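Long-range contacts in Eps1p (Saccharomyces cerevisiae, PDB 4TW5), which is a thioredoxin-family protein from yeast, built from a thioredoxin domain followed by a second domain with a probably thioredoxin-like sheet: residues H28-Y33 against S66-I71; K41-V46 against T103-E108; P154-F159 against R185-I190; W160-M165 against H203-S208. All coordinates share one frame; numbering follows the deposited sequence.

Contact 1. Residues H28-Y33 against S66-I71; sequences HIIDFY and SQVNCI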
loop_
_atom_site.group_PDB
_atom_site.type_symbol
_atom_site.label_atom_id
_atom_site.label_comp_id
_atom_site.label_asym_id
_atom_site.label_seq_id
_atom_site.Cartn_x
_atom_site.Cartn_y
_atom_site.Cartn_z
ATOM N N HIS A 28 30.836 -39.294 3.623
ATOM C CA HIS A 28 32.181 -39.362 3.081
ATOM C C HIS A 28 32.373 -38.364 1.968
ATOM O O HIS A 28 31.517 -38.222 1.096
ATOM C CB HIS A 28 32.485 -40.771 2.603
ATOM C CG HIS A 28 32.737 -41.719 3.725
ATOM N ND1 HIS A 28 31.717 -42.252 4.482
ATOM C CD2 HIS A 28 33.889 -42.201 4.247
ATOM C CE1 HIS A 28 32.230 -43.031 5.420
ATOM N NE2 HIS A 28 33.546 -43.025 5.290
ATOM N N ILE A 29 33.467 -37.620 2.039
ATOM C CA ILE A 29 33.858 -36.735 0.965
ATOM C C ILE A 29 35.057 -37.346 0.257
ATOM O O ILE A 29 36.148 -37.386 0.811
ATOM C CB ILE A 29 34.197 -35.338 1.475
ATOM C CG1 ILE A 29 32.988 -34.707 2.178
ATOM C CG2 ILE A 29 34.636 -34.474 0.338
ATOM C CD1 ILE A 29 33.306 -33.368 2.786
ATOM N N ILE A 30 34.850 -37.852 -0.948
ATOM C CA ILE A 30 35.873 -38.653 -1.590
ATOM C C ILE A 30 36.531 -37.977 -2.785
ATOM O O ILE A 30 35.863 -37.415 -3.658
ATOM C CB ILE A 30 35.308 -39.997 -2.054
ATOM C CG1 ILE A 30 34.558 -40.674 -0.908
ATOM C CG2 ILE A 30 36.435 -40.911 -2.551
ATOM C CD1 ILE A 30 33.843 -41.962 -1.312
ATOM N N ASP A 31 37.860 -38.039 -2.807
ATOM C CA ASP A 31 38.628 -37.535 -3.931
ATOM C C ASP A 31 38.998 -38.672 -4.888
ATOM O O ASP A 31 39.941 -39.422 -4.639
ATOM C CB ASP A 31 39.896 -36.814 -3.453
ATOM C CG ASP A 31 40.850 -36.497 -4.599
ATOM O OD1 ASP A 31 40.385 -36.366 -5.751
ATOM O OD2 ASP A 31 42.070 -36.383 -4.357
ATOM N N PHE A 32 38.238 -38.809 -5.966
ATOM C CA PHE A 32 38.607 -39.726 -7.037
ATOM C C PHE A 32 39.689 -39.047 -7.859
ATOM O O PHE A 32 39.416 -38.140 -8.644
ATOM C CB PHE A 32 37.387 -40.106 -7.886
ATOM C CG PHE A 32 36.376 -40.918 -7.127
ATOM C CD1 PHE A 32 35.424 -40.305 -6.334
ATOM C CD2 PHE A 32 36.419 -42.301 -7.166
ATOM C CE1 PHE A 32 34.521 -41.065 -5.614
ATOM C CE2 PHE A 32 35.518 -43.062 -6.452
ATOM C CZ PHE A 32 34.568 -42.447 -5.678
ATOM N N TYR A 33 40.925 -39.499 -7.669
ATOM C CA TYR A 33 42.075 -38.816 -8.237
ATOM C C TYR A 33 42.880 -39.777 -9.078
ATOM O O TYR A 33 42.662 -40.991 -9.040
ATOM C CB TYR A 33 42.966 -38.243 -7.143
ATOM C CG TYR A 33 43.809 -39.300 -6.461
ATOM C CD1 TYR A 33 45.161 -39.443 -6.771
ATOM C CD2 TYR A 33 43.259 -40.165 -5.528
ATOM C CE1 TYR A 33 45.934 -40.406 -6.167
ATOM C CE2 TYR A 33 44.028 -41.130 -4.914
ATOM C CZ TYR A 33 45.366 -41.246 -5.244
ATOM O OH TYR A 33 46.138 -42.200 -4.639
ATOM N N SER A 66 37.994 -39.080 2.372
ATOM C CA SER A 66 38.595 -40.285 1.811
ATOM C C SER A 66 39.074 -40.043 0.377
ATOM O O SER A 66 38.862 -38.973 -0.188
ATOM C CB SER A 66 37.606 -41.444 1.808
ATOM O OG SER A 66 37.013 -41.612 3.075
ATOM N N GLN A 67 39.722 -41.055 -0.194
ATOM C CA GLN A 67 40.265 -41.004 -1.538
ATOM C C GLN A 67 40.110 -42.322 -2.226
ATOM O O GLN A 67 39.950 -43.348 -1.584
ATOM C CB GLN A 67 41.746 -40.637 -1.548
ATOM C CG GLN A 67 42.044 -39.175 -1.475
ATOM C CD GLN A 67 43.518 -38.922 -1.348
ATOM O OE1 GLN A 67 44.225 -39.636 -0.637
ATOM N NE2 GLN A 67 44.005 -37.919 -2.063
ATOM N N VAL A 68 40.123 -42.272 -3.546
ATOM C CA VAL A 68 40.171 -43.460 -4.373
ATOM C C VAL A 68 41.186 -43.241 -5.504
ATOM O O VAL A 68 41.005 -42.341 -6.330
ATOM C CB VAL A 68 38.802 -43.783 -5.001
ATOM C CG1 VAL A 68 38.957 -44.911 -6.000
ATOM C CG2 VAL A 68 37.804 -44.170 -3.941
ATOM N N ASN A 69 42.259 -44.033 -5.531
ATOM C CA ASN A 69 43.172 -44.018 -6.676
ATOM C C ASN A 69 42.510 -44.764 -7.829
ATOM O O ASN A 69 42.318 -45.978 -7.757
ATOM C CB ASN A 69 44.529 -44.637 -6.309
ATOM C CG ASN A 69 45.585 -44.447 -7.399
ATOM O OD1 ASN A 69 45.291 -44.548 -8.591
ATOM N ND2 ASN A 69 46.817 -44.158 -6.988
ATOM N N CYS A 70 42.158 -44.044 -8.890
ATOM C CA CYS A 70 41.374 -44.639 -9.974
ATOM C C CYS A 70 42.241 -45.404 -10.963
ATOM O O CYS A 70 41.741 -45.975 -11.930
ATOM C CB CYS A 70 40.580 -43.568 -10.719
ATOM S SG CYS A 70 39.275 -42.831 -9.747
ATOM N N ILE A 71 43.539 -45.437 -10.701
ATOM C CA ILE A 71 44.438 -46.259 -11.490
ATOM C C ILE A 71 44.526 -47.627 -10.842
ATOM O O ILE A 71 44.459 -48.647 -11.526
ATOM C CB ILE A 71 45.819 -45.596 -11.630
ATOM C CG1 ILE A 71 45.665 -44.338 -12.484
ATOM C CG2 ILE A 71 46.823 -46.530 -12.276
ATOM C CD1 ILE A 71 44.848 -44.559 -13.744
HETATM O O HOH W 1 45.964 -41.494 -2.223
#

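Contact 2. Residues K41-V46 against T103-E108; sequences KHLAPV and TPRTKE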
loop_
_atom_site.group_PDB
_atom_site.type_symbol
_atom_site.label_atom_id
_atom_site.label_comp_id
_atom_site.label_asym_id
_atom_site.label_seq_id
_atom_site.Cartn_x
_atom_site.Cartn_y
_atom_site.Cartn_z
ATOM N N LYS A 41 47.887 -33.550 -8.407
ATOM C CA LYS A 41 49.047 -33.541 -7.526
ATOM C C LYS A 41 49.201 -32.139 -6.978
ATOM O O LYS A 41 50.061 -31.865 -6.142
ATOM C CB LYS A 41 50.323 -33.979 -8.248
ATOM C CG LYS A 41 50.207 -35.279 -9.010
ATOM C CD LYS A 41 51.549 -35.645 -9.615
ATOM C CE LYS A 41 51.516 -37.031 -10.213
ATOM N NZ LYS A 41 51.046 -38.026 -9.206
ATOM N N HIS A 42 48.324 -31.260 -7.438
ATOM C CA HIS A 42 48.227 -29.941 -6.855
ATOM C C HIS A 42 47.096 -29.923 -5.828
ATOM O O HIS A 42 46.978 -28.985 -5.039
ATOM C CB HIS A 42 47.970 -28.906 -7.954
ATOM C CG HIS A 42 48.295 -27.504 -7.552
ATOM N ND1 HIS A 42 47.531 -26.422 -7.938
ATOM C CD2 HIS A 42 49.313 -27.003 -6.814
ATOM C CE1 HIS A 42 48.060 -25.316 -7.446
ATOM N NE2 HIS A 42 49.141 -25.640 -6.758
ATOM N N LEU A 43 46.299 -30.992 -5.824
ATOM C CA LEU A 43 45.261 -31.214 -4.815
ATOM C C LEU A 43 45.768 -32.014 -3.616
ATOM O O LEU A 43 45.429 -31.717 -2.475
ATOM C CB LEU A 43 44.075 -31.948 -5.448
ATOM C CG LEU A 43 42.877 -32.402 -4.609
ATOM C CD1 LEU A 43 42.143 -31.225 -3.973
ATOM C CD2 LEU A 43 41.930 -33.208 -5.459
ATOM N N ALA A 44 46.606 -33.009 -3.898
ATOM C CA ALA A 44 47.077 -33.978 -2.906
ATOM C C ALA A 44 47.624 -33.387 -1.595
ATOM O O ALA A 44 47.254 -33.855 -0.509
ATOM C CB ALA A 44 48.130 -34.888 -3.541
ATOM N N PRO A 45 48.511 -32.376 -1.670
ATOM C CA PRO A 45 48.995 -31.860 -0.383
ATOM C C PRO A 45 47.938 -31.018 0.334
ATOM O O PRO A 45 47.974 -30.912 1.553
ATOM C CB PRO A 45 50.206 -31.016 -0.778
ATOM C CG PRO A 45 49.898 -30.564 -2.152
ATOM C CD PRO A 45 49.129 -31.669 -2.810
ATOM N N VAL A 46 47.040 -30.398 -0.424
ATOM C CA VAL A 46 45.929 -29.667 0.167
ATOM C C VAL A 46 44.981 -30.622 0.878
ATOM O O VAL A 46 44.499 -30.345 1.974
ATOM C CB VAL A 46 45.160 -28.865 -0.903
ATOM C CG1 VAL A 46 43.712 -28.601 -0.472
ATOM C CG2 VAL A 46 45.896 -27.580 -1.221
ATOM N N THR A 103 35.787 -23.977 -7.063
ATOM C CA THR A 103 37.222 -23.719 -7.226
ATOM C C THR A 103 37.589 -22.301 -6.768
ATOM O O THR A 103 36.755 -21.400 -6.815
ATOM C CB THR A 103 37.662 -23.928 -8.695
ATOM O OG1 THR A 103 36.707 -23.314 -9.567
ATOM C CG2 THR A 103 37.738 -25.410 -9.028
ATOM N N PRO A 104 38.828 -22.101 -6.295
ATOM C CA PRO A 104 39.898 -23.095 -6.184
ATOM C C PRO A 104 39.813 -23.881 -4.877
ATOM O O PRO A 104 39.424 -23.327 -3.844
ATOM C CB PRO A 104 41.170 -22.245 -6.241
ATOM C CG PRO A 104 40.748 -20.851 -5.799
ATOM C CD PRO A 104 39.238 -20.803 -5.732
ATOM N N ARG A 105 40.176 -25.160 -4.935
ATOM C CA ARG A 105 40.119 -26.042 -3.777
ATOM C C ARG A 105 41.164 -25.708 -2.716
ATOM O O ARG A 105 42.368 -25.875 -2.931
ATOM C CB ARG A 105 40.295 -27.495 -4.212
ATOM C CG ARG A 105 39.328 -27.968 -5.277
ATOM C CD ARG A 105 39.932 -29.114 -6.066
ATOM N NE ARG A 105 38.994 -29.625 -7.057
ATOM C CZ ARG A 105 39.049 -29.373 -8.357
ATOM N NH1 ARG A 105 40.026 -28.623 -8.850
ATOM N NH2 ARG A 105 38.130 -29.888 -9.167
ATOM N N THR A 106 40.700 -25.219 -1.573
ATOM C CA THR A 106 41.585 -25.009 -0.442
ATOM C C THR A 106 41.128 -25.779 0.786
ATOM O O THR A 106 40.042 -26.369 0.805
ATOM C CB THR A 106 41.699 -23.518 -0.089
ATOM O OG1 THR A 106 40.409 -23.016 0.289
ATOM C CG2 THR A 106 42.206 -22.725 -1.293
ATOM N N LYS A 107 41.971 -25.754 1.813
ATOM C CA LYS A 107 41.671 -26.366 3.098
ATOM C C LYS A 107 40.440 -25.694 3.668
ATOM O O LYS A 107 39.576 -26.341 4.232
ATOM C CB LYS A 107 42.861 -26.225 4.057
ATOM C CG LYS A 107 42.486 -26.055 5.520
ATOM C CD LYS A 107 43.645 -25.458 6.319
ATOM C CE LYS A 107 44.827 -26.387 6.310
ATOM N NZ LYS A 107 45.957 -25.832 7.106
ATOM N N GLU A 108 40.373 -24.379 3.494
ATOM C CA GLU A 108 39.236 -23.594 3.934
ATOM C C GLU A 108 37.951 -24.045 3.207
ATOM O O GLU A 108 36.918 -24.286 3.845
ATOM C CB GLU A 108 39.484 -22.106 3.675
ATOM C CG GLU A 108 40.508 -21.436 4.582
ATOM C CD GLU A 108 41.944 -21.864 4.275
ATOM O OE1 GLU A 108 42.211 -22.251 3.118
ATOM O OE2 GLU A 108 42.803 -21.813 5.188
#

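Contact 3. Residues P154-F159 against R185-I190; sequences PHLVSF and RTWKII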
loop_
_atom_site.group_PDB
_atom_site.type_symbol
_atom_site.label_atom_id
_atom_site.label_comp_id
_atom_site.label_asym_id
_atom_site.label_seq_id
_atom_site.Cartn_x
_atom_site.Cartn_y
_atom_site.Cartn_z
ATOM N N PRO A 154 27.142 -10.327 4.354
ATOM C CA PRO A 154 26.042 -10.493 3.404
ATOM C C PRO A 154 24.788 -11.081 4.134
ATOM O O PRO A 154 24.970 -11.757 5.143
ATOM C CB PRO A 154 26.608 -11.475 2.372
ATOM C CG PRO A 154 28.116 -11.543 2.657
ATOM C CD PRO A 154 28.264 -11.248 4.092
ATOM N N HIS A 155 23.575 -10.786 3.649
ATOM C CA HIS A 155 22.296 -11.252 4.225
ATOM C C HIS A 155 21.462 -11.842 3.097
ATOM O O HIS A 155 21.108 -11.120 2.156
ATOM C CB HIS A 155 21.476 -10.114 4.855
ATOM C CG HIS A 155 21.975 -9.643 6.179
ATOM N ND1 HIS A 155 23.150 -8.930 6.320
ATOM C CD2 HIS A 155 21.441 -9.740 7.420
ATOM C CE1 HIS A 155 23.324 -8.619 7.594
ATOM N NE2 HIS A 155 22.301 -9.104 8.282
ATOM N N LEU A 156 21.220 -13.144 3.134
ATOM C CA LEU A 156 20.218 -13.705 2.278
ATOM C C LEU A 156 18.912 -13.438 2.981
ATOM O O LEU A 156 18.765 -13.771 4.170
ATOM C CB LEU A 156 20.440 -15.189 2.051
ATOM C CG LEU A 156 19.646 -15.676 0.867
ATOM C CD1 LEU A 156 20.094 -14.866 -0.372
ATOM C CD2 LEU A 156 19.890 -17.147 0.675
ATOM N N VAL A 157 18.007 -12.758 2.296
ATOM C CA VAL A 157 16.717 -12.422 2.883
ATOM C C VAL A 157 15.560 -13.019 2.097
ATOM O O VAL A 157 15.521 -12.974 0.853
ATOM C CB VAL A 157 16.508 -10.910 3.001
ATOM C CG1 VAL A 157 15.167 -10.597 3.699
ATOM C CG2 VAL A 157 17.675 -10.288 3.738
ATOM N N SER A 158 14.638 -13.599 2.855
ATOM C CA SER A 158 13.430 -14.214 2.330
ATOM C C SER A 158 12.219 -13.356 2.686
ATOM O O SER A 158 12.146 -12.786 3.781
ATOM C CB SER A 158 13.271 -15.641 2.869
ATOM O OG SER A 158 13.151 -15.623 4.269
ATOM N N PHE A 159 11.264 -13.311 1.764
ATOM C CA PHE A 159 10.056 -12.490 1.867
ATOM C C PHE A 159 8.806 -13.372 1.792
ATOM O O PHE A 159 8.703 -14.233 0.920
ATOM C CB PHE A 159 10.023 -11.432 0.750
ATOM C CG PHE A 159 11.183 -10.484 0.792
ATOM C CD1 PHE A 159 12.421 -10.859 0.280
ATOM C CD2 PHE A 159 11.047 -9.231 1.370
ATOM C CE1 PHE A 159 13.488 -9.993 0.337
ATOM C CE2 PHE A 159 12.110 -8.373 1.447
ATOM C CZ PHE A 159 13.332 -8.747 0.926
ATOM N N ARG A 185 11.015 -25.397 5.504
ATOM C CA ARG A 185 12.033 -26.386 5.773
ATOM C C ARG A 185 13.301 -25.977 5.048
ATOM O O ARG A 185 14.392 -25.972 5.623
ATOM C CB ARG A 185 11.585 -27.774 5.306
ATOM C CG ARG A 185 12.610 -28.836 5.596
ATOM C CD ARG A 185 12.068 -30.198 5.388
ATOM N NE ARG A 185 12.506 -31.046 6.490
ATOM C CZ ARG A 185 13.455 -31.965 6.414
ATOM N NH1 ARG A 185 14.065 -32.214 5.265
ATOM N NH2 ARG A 185 13.755 -32.662 7.484
ATOM N N THR A 186 13.135 -25.657 3.768
ATOM C CA THR A 186 14.220 -25.226 2.918
ATOM C C THR A 186 14.904 -23.984 3.478
ATOM O O THR A 186 16.133 -23.931 3.526
ATOM C CB THR A 186 13.723 -24.977 1.505
ATOM O OG1 THR A 186 13.132 -26.181 1.021
ATOM C CG2 THR A 186 14.852 -24.630 0.594
ATOM N N TRP A 187 14.124 -23.005 3.933
ATOM C CA TRP A 187 14.706 -21.774 4.445
ATOM C C TRP A 187 15.518 -21.976 5.727
ATOM O O TRP A 187 16.581 -21.369 5.910
ATOM C CB TRP A 187 13.634 -20.727 4.665
ATOM C CG TRP A 187 14.232 -19.427 5.000
ATOM C CD1 TRP A 187 14.157 -18.777 6.192
ATOM C CD2 TRP A 187 15.068 -18.625 4.148
ATOM N NE1 TRP A 187 14.865 -17.609 6.133
ATOM C CE2 TRP A 187 15.466 -17.500 4.904
ATOM C CE3 TRP A 187 15.537 -18.765 2.832
ATOM C CZ2 TRP A 187 16.298 -16.487 4.387
ATOM C CZ3 TRP A 187 16.384 -17.740 2.298
ATOM C CH2 TRP A 187 16.733 -16.613 3.084
ATOM N N LYS A 188 15.024 -22.839 6.602
ATOM C CA LYS A 188 15.727 -23.176 7.819
ATOM C C LYS A 188 17.065 -23.859 7.513
ATOM O O LYS A 188 18.079 -23.526 8.096
ATOM C CB LYS A 188 14.856 -24.093 8.681
ATOM C CG LYS A 188 15.458 -24.476 10.020
ATOM C CD LYS A 188 14.387 -25.135 10.849
ATOM C CE LYS A 188 14.877 -25.515 12.219
ATOM N NZ LYS A 188 13.760 -26.072 13.018
ATOM N N ILE A 189 17.066 -24.790 6.568
ATOM C CA ILE A 189 18.286 -25.500 6.214
ATOM C C ILE A 189 19.309 -24.497 5.613
ATOM O O ILE A 189 20.460 -24.434 6.052
ATOM C CB ILE A 189 17.973 -26.664 5.224
ATOM C CG1 ILE A 189 17.051 -27.688 5.881
ATOM C CG2 ILE A 189 19.226 -27.364 4.766
ATOM C CD1 ILE A 189 16.455 -28.708 4.911
ATOM N N ILE A 190 18.845 -23.663 4.687
ATOM C CA ILE A 190 19.631 -22.574 4.124
ATOM C C ILE A 190 20.209 -21.668 5.182
ATOM O O ILE A 190 21.363 -21.223 5.044
ATOM C CB ILE A 190 18.796 -21.742 3.161
ATOM C CG1 ILE A 190 18.423 -22.593 1.955
ATOM C CG2 ILE A 190 19.508 -20.477 2.746
ATOM C CD1 ILE A 190 17.317 -22.013 1.127
#

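Contact 4. Residues W160-M165 against H203-S208; sequences WPTKDM and HVNCES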
loop_
_atom_site.group_PDB
_atom_site.type_symbol
_atom_site.label_atom_id
_atom_site.label_comp_id
_atom_site.label_asym_id
_atom_site.label_seq_id
_atom_site.Cartn_x
_atom_site.Cartn_y
_atom_site.Cartn_z
ATOM N N TRP A 160 7.866 -13.163 2.712
ATOM C CA TRP A 160 6.735 -14.100 2.891
ATOM C C TRP A 160 5.365 -13.439 2.848
ATOM O O TRP A 160 5.193 -12.348 3.390
ATOM C CB TRP A 160 6.872 -14.837 4.220
ATOM C CG TRP A 160 8.137 -15.598 4.348
ATOM C CD1 TRP A 160 9.378 -15.096 4.638
ATOM C CD2 TRP A 160 8.298 -17.014 4.205
ATOM N NE1 TRP A 160 10.298 -16.114 4.669
ATOM C CE2 TRP A 160 9.660 -17.302 4.418
ATOM C CE3 TRP A 160 7.421 -18.066 3.911
ATOM C CZ2 TRP A 160 10.170 -18.599 4.344
ATOM C CZ3 TRP A 160 7.924 -19.354 3.843
ATOM C CH2 TRP A 160 9.293 -19.612 4.053
ATOM N N PRO A 161 4.368 -14.132 2.268
ATOM C CA PRO A 161 3.000 -13.610 2.291
ATOM C C PRO A 161 2.335 -13.889 3.631
ATOM O O PRO A 161 1.446 -14.740 3.731
ATOM C CB PRO A 161 2.313 -14.384 1.162
ATOM C CG PRO A 161 3.015 -15.680 1.131
ATOM C CD PRO A 161 4.420 -15.477 1.663
ATOM N N THR A 162 2.758 -13.158 4.655
ATOM C CA THR A 162 2.237 -13.351 6.004
ATOM C C THR A 162 2.589 -12.144 6.839
ATOM O O THR A 162 3.361 -11.301 6.394
ATOM C CB THR A 162 2.842 -14.601 6.665
ATOM O OG1 THR A 162 2.264 -14.800 7.959
ATOM C CG2 THR A 162 4.343 -14.409 6.816
ATOM N N LYS A 163 2.030 -12.059 8.043
ATOM C CA LYS A 163 2.416 -11.002 8.969
ATOM C C LYS A 163 2.811 -11.623 10.311
ATOM O O LYS A 163 3.233 -10.929 11.225
ATOM C CB LYS A 163 1.282 -9.997 9.193
ATOM C CG LYS A 163 0.165 -10.585 10.006
ATOM C CD LYS A 163 -0.965 -9.604 10.240
ATOM C CE LYS A 163 -2.052 -10.270 11.073
ATOM N NZ LYS A 163 -3.188 -9.353 11.287
ATOM N N ASP A 164 2.675 -12.937 10.416
ATOM C CA ASP A 164 2.798 -13.604 11.707
ATOM C C ASP A 164 4.086 -14.396 11.909
ATOM O O ASP A 164 4.216 -15.109 12.896
ATOM C CB ASP A 164 1.604 -14.540 11.924
ATOM C CG ASP A 164 0.333 -13.786 12.129
ATOM O OD1 ASP A 164 0.363 -12.781 12.879
ATOM O OD2 ASP A 164 -0.690 -14.175 11.528
ATOM N N MET A 165 5.042 -14.272 11.004
ATOM C CA MET A 165 6.250 -15.071 11.136
ATOM C C MET A 165 7.240 -14.365 12.059
ATOM O O MET A 165 7.791 -13.337 11.716
ATOM C CB MET A 165 6.875 -15.364 9.767
ATOM C CG MET A 165 8.110 -16.268 9.848
ATOM S SD MET A 165 8.768 -16.715 8.225
ATOM C CE MET A 165 7.550 -17.867 7.636
ATOM N N HIS A 203 14.096 -12.897 7.467
ATOM C CA HIS A 203 12.780 -13.082 6.894
ATOM C C HIS A 203 11.926 -11.850 7.109
ATOM O O HIS A 203 11.964 -11.211 8.153
ATOM C CB HIS A 203 12.112 -14.344 7.463
ATOM C CG HIS A 203 12.120 -14.409 8.947
ATOM N ND1 HIS A 203 13.131 -15.031 9.652
ATOM C CD2 HIS A 203 11.246 -13.940 9.866
ATOM C CE1 HIS A 203 12.893 -14.908 10.946
ATOM N NE2 HIS A 203 11.745 -14.271 11.102
ATOM N N VAL A 204 11.155 -11.525 6.081
ATOM C CA VAL A 204 10.298 -10.345 6.076
ATOM C C VAL A 204 8.834 -10.750 5.901
ATOM O O VAL A 204 8.500 -11.547 5.021
ATOM C CB VAL A 204 10.699 -9.383 4.937
ATOM C CG1 VAL A 204 9.629 -8.248 4.717
ATOM C CG2 VAL A 204 12.110 -8.857 5.155
ATOM N N ASN A 205 7.983 -10.208 6.764
ATOM C CA ASN A 205 6.539 -10.344 6.649
ATOM C C ASN A 205 6.011 -9.273 5.711
ATOM O O ASN A 205 5.854 -8.119 6.105
ATOM C CB ASN A 205 5.877 -10.207 8.018
ATOM C CG ASN A 205 6.222 -11.340 8.940
ATOM O OD1 ASN A 205 5.495 -12.329 9.012
ATOM N ND2 ASN A 205 7.360 -11.226 9.628
ATOM N N CYS A 206 5.747 -9.640 4.468
ATOM C CA CYS A 206 5.284 -8.656 3.497
ATOM C C CYS A 206 3.915 -8.043 3.795
ATOM O O CYS A 206 3.647 -6.924 3.373
ATOM C CB CYS A 206 5.285 -9.272 2.111
ATOM S SG CYS A 206 6.948 -9.184 1.442
ATOM N N GLU A 207 3.054 -8.753 4.524
ATOM C CA GLU A 207 1.763 -8.168 4.888
ATOM C C GLU A 207 1.934 -6.983 5.841
ATOM O O GLU A 207 1.145 -6.046 5.799
ATOM C CB GLU A 207 0.841 -9.220 5.521
ATOM C CG GLU A 207 0.410 -10.282 4.542
ATOM C CD GLU A 207 -0.701 -11.169 5.067
ATOM O OE1 GLU A 207 -1.475 -10.735 5.956
ATOM O OE2 GLU A 207 -0.770 -12.325 4.614
ATOM N N SER A 208 2.980 -7.031 6.669
ATOM C CA SER A 208 3.310 -5.965 7.629
ATOM C C SER A 208 4.216 -4.908 7.045
ATOM O O SER A 208 4.494 -3.916 7.707
ATOM C CB SER A 208 4.012 -6.535 8.861
ATOM O OG SER A 208 3.383 -7.714 9.258
#

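Contact 1. Residues H28-Y33 against S66-I71
Tyr33 lays its ring across Asn69 where two parallel neighbours in the central sheet of the thioredoxin fold come to their ends. Its CG sits between the backbone N and the carbonyl carbon (chi1 76°), which carries the ring over to the next strand: CE2 comes 3.5 Å from Asn69 CA, and OH accepts a weak, bent hydrogen bond from Asn69 ND2 at 3.1 Å. On the same face Gln67 lies alongside Asp31, and its NE2 gives Asp31 OD2 a straight but weak bond of 3.4 Å while also standing above one face of the Tyr33 ring, toward the rim. The sheet face carrying Ile30, Phe32 and Val68 is largely apolar. Phe32 and Val68 run side by side, with Phe32 CD2 3.5 Å from Val68 CB, and Val68 CG2 reaches Ile30 CG2 at 3.8 Å. The sulfur of Cys70 lies in the plane of the Phe32 ring, at its edge. Behind these groups five backbone hydrogen bonds fix the register, from Ser66 N to Ile29 O through to Cys70 N to Tyr33 O. Further out, Phe19 of helix 19-23 packs on Ile30 and Phe32, Trp47 of helix 44-53 packs on Asp31 and Gln67, and a disulfide ties Cys70 to Cys77. An Asx turn ends the second strand: Asn69 OD1 accepts from Ile71 N at 2.9 Å, with the donor in the plane of the side-chain carbonyl.

Contact 2. Residues K41-V46 against T103-E108
Leu43 and Arg105 meet through aliphatic carbon alone, Leu43 CD1 lying 3.7 Å from Arg105 CD. The contact joins two parts of the thioredoxin fold: the turn leading from the Cys37-Cys40 disulfide into helix 44-53, and the loop that enters helix 107-118. Its close-packed part is small. Leu43 places CG anti to the backbone N (chi1 176°), which carries the branched end over to the methylenes of Arg105, whose chain is extended from CG to NE. Beside this pair Val46 presses a single methyl against backbone, with CG1 3.9 Å from Arg105 O and 4.0 Å from both Thr106 C and Lys107 N. No hydrogen bond crosses between the segments, so van der Waals packing carries the contact. Toward the surface it thins out. Lys107 covers a little of the other segment, but its chain then leads off to pack on Glu49 and Thr50 of helix 44-53. Thr106 directs its CB away from Val46 and serves its own helix as N-cap; Ser109 OG bonds back to Thr106 N, consistent with a capping box. Arg105 also packs on His39, between the two cysteines of the disulfide, and so brings the loop beside the disulfide. At the far end of this side chain, Thr103 CG2 lies over one face of the guanidinium, 3.9 Å above its plane and offset toward the rim.

Contact 3. Residues P154-F159 against R185-I190
Leu156 is the first residue of strand 155-159 to meet the helix. With CG anti to the backbone N (chi1 -164°), its side chain is divided between two partners: CG rests 3.8 Å from Trp187 CH2, and CD2 lies 3.9 Å from Ile190 CG2, the Leu156 and Ile190 side chains crossing at about a right angle. The carbonyl of Leu156 faces the edge of the indole, its O 3.7 Å from Trp187 CH2. Val157 turns its side chain to the opposite face of the sheet, where it packs on Leu138. The strand and helix 185-190 run nearly antiparallel, 167° between their directions, as the first two elements of a beta-alpha-beta unit that strand 200-205 completes. Ser158 follows, again toward the helix, and takes the face of the indole. Its CB makes a CH-pi contact, 3.4 Å from the centroid of the six-membered ring of Trp187 and 8° off the ring normal. Its OG lies over the same face, close to CE2, but makes no hydrogen bond to Trp187 NE1: that N-H is bonded to Ser135 OG, while Ser158 OG is held by Trp160 NE1 and Gly202 O.

Contact 4. Residues W160-M165 against H203-S208
Asn205 sets CG anti to its carbonyl carbon (chi1 -67°) and turns its amide crosswise at chi2 (-93°), which brings the flat group up to Met165. There it grips the backbone twice: OD1 accepts from Met165 N at 2.8 Å, and ND2 donates to Met165 O at 3.0 Å, on a lone pair of that carbonyl, whose O lies near the plane of the Asn205 amide. Met165 bends at chi3 (-73°) and seats its CE 3.6 Å above the plane of the Trp160 ring, over its centre, its SD oblique to the His203 ring. Along the backbone, the parallel pairing of strands 155-160 and 200-205 ends here: Trp160 N bonds to Val204 O at 2.9 Å and Cys206 N to Trp160 O at 3.0 Å. Beyond it Glu207 N donates to the loop carbonyl Thr162 O at 3.2 Å. The loop is itself braced by an ST turn, Asp164 N donating to Thr162 OG1. Lys163 leads outward to a salt bridge with Glu72 of the second subunit, and Cys206 is disulfide-bonded to Cys213. His203 is held by Ser135 and Lys166, while helix 180-196 covers the Trp160 and Met165 side, with Gln184 against both, Trp187 against Trp160, and Cys180 against Pro161.

In the fold
From the N terminus, strand 27-33 opens contact 1, which closes at 66-71 after a connection rich in helix. Contact 2 opens within that connection, at 41-46, and closes later at 103-108, so the two cross; they touch where Leu43 CD2 packs on Asp31 OD2, joining the sheet to the turn that leads into helix 44-53. Both are complete before the second sheet begins. There, contacts 3 and 4 also cross: 154-159 and 160-165 follow directly on each other, then helix 180-196 closes contact 3 and strand 200-205 closes contact 4. They meet on neighbouring strands of one sheet, where Ser158 O and Val204 N probably hydrogen-bond. Contacts 1 and 4 have centres about 46 Å apart.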